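Local coordinates for phage-like element PBSX protein XkdH (Bacillus subtilis, PDB 3F3B), which is of unknown function but, as part of the defective prophage PBSX, probably contributes to a phage-like particle, at residues D86-E91 / V110-D115. Residues are numbered along the deposited sequence; the frame is centred on the assembly and turned at random.
Sequences DKIIWE and VVAVRD. With PO4 (phosphate ion), chain B.
Ile88 and Ala112 meet on the buried side of an antiparallel sheet that probably curls into a small barrel, as expected for the phage barrel clan to which this family belongs, and they illustrate how two strands that are not neighbours in a sheet can still touch. Strand 93-97 pairs with both 87-90 and 107-114, so the two segments come together across it by side chains alone. On the buried side the touch is a single apolar one: CD1 of Ile88 lies 4.2 Å from CB of Ala112. The ethyl branch is lifted there by its torsions, CG1 lying between the backbone N and the carbonyl carbon (chi1 72°) and CD1 extended beyond it, while Ala112 turns its methyl toward the opposing strand. Tyr95 and Ile13 pack against Ile88, and Phe72 and Val74 against Ala112, so the pair is enclosed by side chains of strands 9-19, 93-97 and 66-77, although the touch itself is a light one.

The other half is looser and partly exposed. Lys87 runs past Asp115, with its CD 4.2 Å from the carboxylate OD2, yet its NZ stays 5.8 Å from that oxygen. The attraction of opposite charges is therefore probably only a diffuse one, with no salt bridge, and Lys87 also makes a cation-pi contact with Tyr14.

Farther along strand 87-90, Trp90 is buried and meets Phe52 edge-to-face, with its N-H edge turned to a phosphate ion, probably from the crystallisation liquor, that His9 ND1 and the backbone N of Arg10 also hold. Over one face of the indole ring lies Glu91 OE2, offset toward the rim. At the edge of the ring, near its plane, the nearly straight bond from Trp90 NE1 to phosphate O4 measures 2.8 Å, with an N-H...O angle of 165°.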
# COMPACT_ATOMS: atom_id res chain seq x y z
N ASP A 86 1.66 3.25 -2.75
CA ASP A 86 2.29 1.95 -2.84
C ASP A 86 1.22 0.96 -2.42
O ASP A 86 0.34 1.30 -1.62
CB ASP A 86 3.42 1.79 -1.82
CG ASP A 86 4.75 2.18 -2.37
OD1 ASP A 86 4.83 2.49 -3.58
OD2 ASP A 86 5.72 2.17 -1.57
N LYS A 87 1.28 -0.26 -2.95
CA LYS A 87 0.34 -1.29 -2.54
C LYS A 87 1.16 -2.28 -1.72
O LYS A 87 2.19 -2.77 -2.18
CB LYS A 87 -0.26 -2.03 -3.74
CG LYS A 87 -1.09 -3.25 -3.33
CD LYS A 87 -1.84 -3.88 -4.51
CE LYS A 87 -0.89 -4.47 -5.54
NZ LYS A 87 -1.64 -5.08 -6.67
N ILE A 88 0.74 -2.54 -0.49
CA ILE A 88 1.47 -3.50 0.32
C ILE A 88 0.56 -4.68 0.60
O ILE A 88 -0.65 -4.51 0.81
CB ILE A 88 1.96 -2.90 1.67
CG1 ILE A 88 0.78 -2.68 2.61
CG2 ILE A 88 2.71 -1.59 1.41
CD1 ILE A 88 1.19 -2.33 4.03
N ILE A 89 1.14 -5.87 0.58
CA ILE A 89 0.40 -7.10 0.83
C ILE A 89 0.88 -7.67 2.16
O ILE A 89 2.04 -8.04 2.30
CB ILE A 89 0.67 -8.15 -0.27
CG1 ILE A 89 0.43 -7.55 -1.66
CG2 ILE A 89 -0.18 -9.38 -0.01
CD1 ILE A 89 -1.02 -7.34 -2.02
N TRP A 90 -0.03 -7.73 3.13
CA TRP A 90 0.28 -8.28 4.44
C TRP A 90 -0.77 -9.33 4.74
O TRP A 90 -1.97 -9.03 4.79
CB TRP A 90 0.25 -7.20 5.50
CG TRP A 90 0.28 -7.74 6.90
CD1 TRP A 90 1.30 -8.42 7.50
CD2 TRP A 90 -0.78 -7.69 7.86
NE1 TRP A 90 0.95 -8.80 8.77
CE2 TRP A 90 -0.33 -8.36 9.02
CE3 TRP A 90 -2.07 -7.14 7.86
CZ2 TRP A 90 -1.12 -8.50 10.17
CZ3 TRP A 90 -2.86 -7.28 9.00
CH2 TRP A 90 -2.38 -7.96 10.14
N GLU A 91 -0.33 -10.57 4.93
CA GLU A 91 -1.22 -11.69 5.22
C GLU A 91 -2.36 -11.81 4.22
O GLU A 91 -3.53 -11.95 4.59
CB GLU A 91 -1.76 -11.57 6.64
CG GLU A 91 -0.74 -11.94 7.70
CD GLU A 91 -1.26 -11.78 9.11
OE1 GLU A 91 -0.56 -12.20 10.06
OE2 GLU A 91 -2.38 -11.22 9.27
N VAL A 110 4.07 5.85 7.77
CA VAL A 110 3.07 6.16 6.77
C VAL A 110 1.82 5.35 7.05
O VAL A 110 1.91 4.21 7.50
CB VAL A 110 3.60 5.81 5.36
CG1 VAL A 110 3.88 4.31 5.26
CG2 VAL A 110 2.60 6.26 4.30
N VAL A 111 0.66 5.94 6.78
CA VAL A 111 -0.61 5.28 6.99
C VAL A 111 -0.98 4.37 5.83
O VAL A 111 -0.86 4.75 4.66
CB VAL A 111 -1.75 6.32 7.19
CG1 VAL A 111 -3.11 5.63 7.21
CG2 VAL A 111 -1.54 7.11 8.50
N ALA A 112 -1.41 3.15 6.16
CA ALA A 112 -1.84 2.19 5.15
C ALA A 112 -3.36 2.05 5.32
O ALA A 112 -3.86 2.05 6.44
CB ALA A 112 -1.15 0.85 5.39
N VAL A 113 -4.09 1.94 4.21
CA VAL A 113 -5.54 1.81 4.30
C VAL A 113 -6.05 0.64 3.46
O VAL A 113 -5.61 0.44 2.32
CB VAL A 113 -6.26 3.13 3.85
CG1 VAL A 113 -7.78 2.98 3.98
CG2 VAL A 113 -5.81 4.30 4.72
N ARG A 114 -6.98 -0.12 4.04
CA ARG A 114 -7.60 -1.28 3.39
C ARG A 114 -7.95 -0.94 1.95
O ARG A 114 -8.75 -0.05 1.68
CB ARG A 114 -8.85 -1.68 4.18
CG ARG A 114 -9.77 -2.70 3.53
CD ARG A 114 -11.00 -2.93 4.42
NE ARG A 114 -12.20 -3.30 3.66
CZ ARG A 114 -12.40 -4.48 3.10
NH1 ARG A 114 -11.49 -5.44 3.21
NH2 ARG A 114 -13.52 -4.72 2.42
N ASP A 115 -7.34 -1.67 1.02
CA ASP A 115 -7.56 -1.44 -0.40
C ASP A 115 -9.02 -1.31 -0.82
O ASP A 115 -9.43 -0.29 -1.35
CB ASP A 115 -6.90 -2.55 -1.22
CG ASP A 115 -6.54 -2.11 -2.63
OD1 ASP A 115 -7.09 -1.09 -3.09
OD2 ASP A 115 -5.71 -2.79 -3.28
P PO4 B . 3.15 -11.65 9.59
O1 PO4 B . 2.19 -12.51 8.84
O2 PO4 B . 3.92 -12.48 10.55
O3 PO4 B . 4.09 -11.01 8.63
O4 PO4 B . 2.41 -10.61 10.33